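Local coordinates for protein beta-porphyranase A (Bacteroides plebeius, PDB 4AW7) that hydrolyses the sulfated red-seaweed polysaccharide porphyran at the linkages between beta-D-galactose and alpha-L-galactose-6-sulfate, giving mostly disaccharides, at residues A[418-423]-A[459-464]. Numbering follows the deposited sequence.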
loop_
_atom_site.group_PDB
_atom_site.type_symbol
_atom_site.label_atom_id
_atom_site.label_comp_id
_atom_site.label_asym_id
_atom_site.label_seq_id
_atom_site.Cartn_x
_atom_site.Cartn_y
_atom_site.Cartn_z
ATOM N N VAL A 418 18.073 -22.346 -15.744
ATOM C CA VAL A 418 16.636 -22.358 -15.443
ATOM C C VAL A 418 15.959 -23.489 -16.230
ATOM O O VAL A 418 16.317 -23.752 -17.382
ATOM C CB VAL A 418 16.049 -20.976 -15.762
ATOM C CG1 VAL A 418 14.512 -20.949 -15.556
ATOM C CG2 VAL A 418 16.730 -19.958 -14.848
ATOM N N SER A 419 15.019 -24.161 -15.583
ATOM C CA SER A 419 14.301 -25.291 -16.177
ATOM C C SER A 419 12.932 -25.458 -15.546
ATOM O O SER A 419 12.620 -24.784 -14.573
ATOM C CB SER A 419 15.107 -26.591 -15.973
ATOM O OG SER A 419 15.206 -26.940 -14.592
ATOM N N ASN A 420 12.122 -26.378 -16.068
ATOM C CA ASN A 420 10.822 -26.699 -15.477
ATOM C C ASN A 420 9.958 -25.449 -15.224
ATOM O O ASN A 420 9.469 -25.194 -14.121
ATOM C CB ASN A 420 10.993 -27.520 -14.229
ATOM C CG ASN A 420 11.701 -28.806 -14.515
ATOM O OD1 ASN A 420 11.493 -29.404 -15.584
ATOM N ND2 ASN A 420 12.582 -29.210 -13.622
ATOM N N VAL A 421 9.787 -24.681 -16.275
ATOM C CA VAL A 421 9.031 -23.435 -16.210
ATOM C C VAL A 421 7.532 -23.703 -16.240
ATOM O O VAL A 421 7.008 -24.444 -17.092
ATOM C CB VAL A 421 9.418 -22.498 -17.371
ATOM C CG1 VAL A 421 8.661 -21.175 -17.289
ATOM C CG2 VAL A 421 10.954 -22.234 -17.395
ATOM N N THR A 422 6.828 -23.061 -15.309
ATOM C CA THR A 422 5.366 -23.059 -15.254
ATOM C C THR A 422 4.883 -21.602 -15.294
ATOM O O THR A 422 5.440 -20.711 -14.642
ATOM C CB THR A 422 4.850 -23.798 -14.022
ATOM O OG1 THR A 422 5.355 -25.151 -14.012
ATOM C CG2 THR A 422 3.371 -23.814 -13.961
ATOM N N LYS A 423 3.868 -21.357 -16.086
ATOM C CA LYS A 423 3.292 -20.041 -16.217
ATOM C C LYS A 423 1.938 -20.002 -15.539
ATOM O O LYS A 423 1.012 -20.741 -15.932
ATOM C CB LYS A 423 3.131 -19.655 -17.691
ATOM C CG LYS A 423 2.510 -18.310 -17.867
ATOM C CD LYS A 423 2.500 -17.810 -19.291
ATOM C CE LYS A 423 1.683 -18.691 -20.188
ATOM N NZ LYS A 423 0.214 -18.572 -20.014
ATOM N N VAL A 459 7.153 -19.576 -12.688
ATOM C CA VAL A 459 7.805 -20.337 -11.625
ATOM C C VAL A 459 8.739 -21.308 -12.316
ATOM O O VAL A 459 8.343 -21.996 -13.270
ATOM C CB VAL A 459 6.803 -21.083 -10.741
ATOM C CG1 VAL A 459 7.536 -21.834 -9.588
ATOM C CG2 VAL A 459 5.738 -20.147 -10.250
ATOM N N ALA A 460 9.982 -21.353 -11.875
ATOM C CA ALA A 460 10.954 -22.237 -12.526
ATOM C C ALA A 460 11.957 -22.760 -11.531
ATOM O O ALA A 460 12.127 -22.193 -10.444
ATOM C CB ALA A 460 11.675 -21.465 -13.620
ATOM N N ASP A 461 12.643 -23.844 -11.898
ATOM C CA ASP A 461 13.786 -24.318 -11.136
ATOM C C ASP A 461 14.997 -23.616 -11.619
ATOM O O ASP A 461 15.129 -23.328 -12.798
ATOM C CB ASP A 461 14.018 -25.835 -11.297
ATOM C CG ASP A 461 12.903 -26.686 -10.751
ATOM O OD1 ASP A 461 12.149 -26.233 -9.901
ATOM O OD2 ASP A 461 12.813 -27.879 -11.166
ATOM N N VAL A 462 15.893 -23.306 -10.687
ATOM C CA VAL A 462 17.116 -22.610 -11.016
ATOM C C VAL A 462 18.233 -23.299 -10.247
ATOM O O VAL A 462 18.103 -23.589 -9.064
ATOM C CB VAL A 462 17.011 -21.067 -10.680
ATOM C CG1 VAL A 462 16.673 -20.803 -9.208
ATOM C CG2 VAL A 462 18.293 -20.371 -11.091
ATOM N N SER A 463 19.323 -23.567 -10.937
ATOM C CA SER A 463 20.396 -24.377 -10.351
ATOM C C SER A 463 21.634 -23.585 -9.961
ATOM O O SER A 463 22.568 -24.180 -9.371
ATOM C CB SER A 463 20.799 -25.487 -11.325
ATOM O OG SER A 463 21.207 -24.947 -12.570
ATOM N N SER A 464 21.656 -22.279 -10.250
ATOM C CA SER A 464 22.896 -21.456 -10.187
ATOM C C SER A 464 23.652 -21.585 -8.867
ATOM O O SER A 464 23.065 -21.508 -7.789
ATOM C CB SER A 464 22.601 -19.979 -10.472
ATOM O OG SER A 464 21.609 -19.496 -9.580
HETATM O O HOH W 1 17.289 -25.761 -13.411
HETATM O O HOH W 2 7.651 -24.774 -12.372
#
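A beta bulge interrupts the antiparallel pairing of 418-423 with strand 459-462, in the beta-sandwich domain of the porphyranase. S419 and D461 form one hydrogen-bonded pair, T422 and V459 the next. Between them N420 and V421 lie opposite the single residue A460, a one-residue shift of register. Phi and psi of N420 are both positive, which turns the chain out of its strand course. Both pairs keep their two backbone bonds; S419 N reaches D461 O at 2.9 Å, and T422 N reaches V459 O at 2.8 Å. A water fills in at the bulge. It donates to N420 O at 2.6 Å and to V459 O, and also bonds T422 OG1, which has a second partner in N440 OD1.

The side chain of N420 reaches across to D461. Its ND2 donates to D461 OD2 at 2.8 Å, almost straight (174°). The acceptor lies in the amide plane, but the donor comes to the anti side of OD2, tilted out of the carboxylate plane. The amide and carboxylate planes stand nearly perpendicular (87°). With CG anti to the carbonyl carbon (chi1 -64°), the carboxylate of D461 reaches N420 through OD2, while OD1 forms a salt bridge with R392 of strand 392-399. An alanine at D461 would leave both the N420 amide and the R392 guanidinium without this carboxylate, and is likely to set the N420 side chain free to turn.

Apolar groups meet around A460. V418 CG1 presses on A460 CB at 3.5 Å, a tight contact, and V421 CG2 lies 3.9 Å from the same methyl.

Strand 454-462 runs between 421-429 and 392-399, with A460 bonded through its backbone to L393. Strand 433-441 pairs with the other edge of 421-429, and M444 touches both V418 and V421.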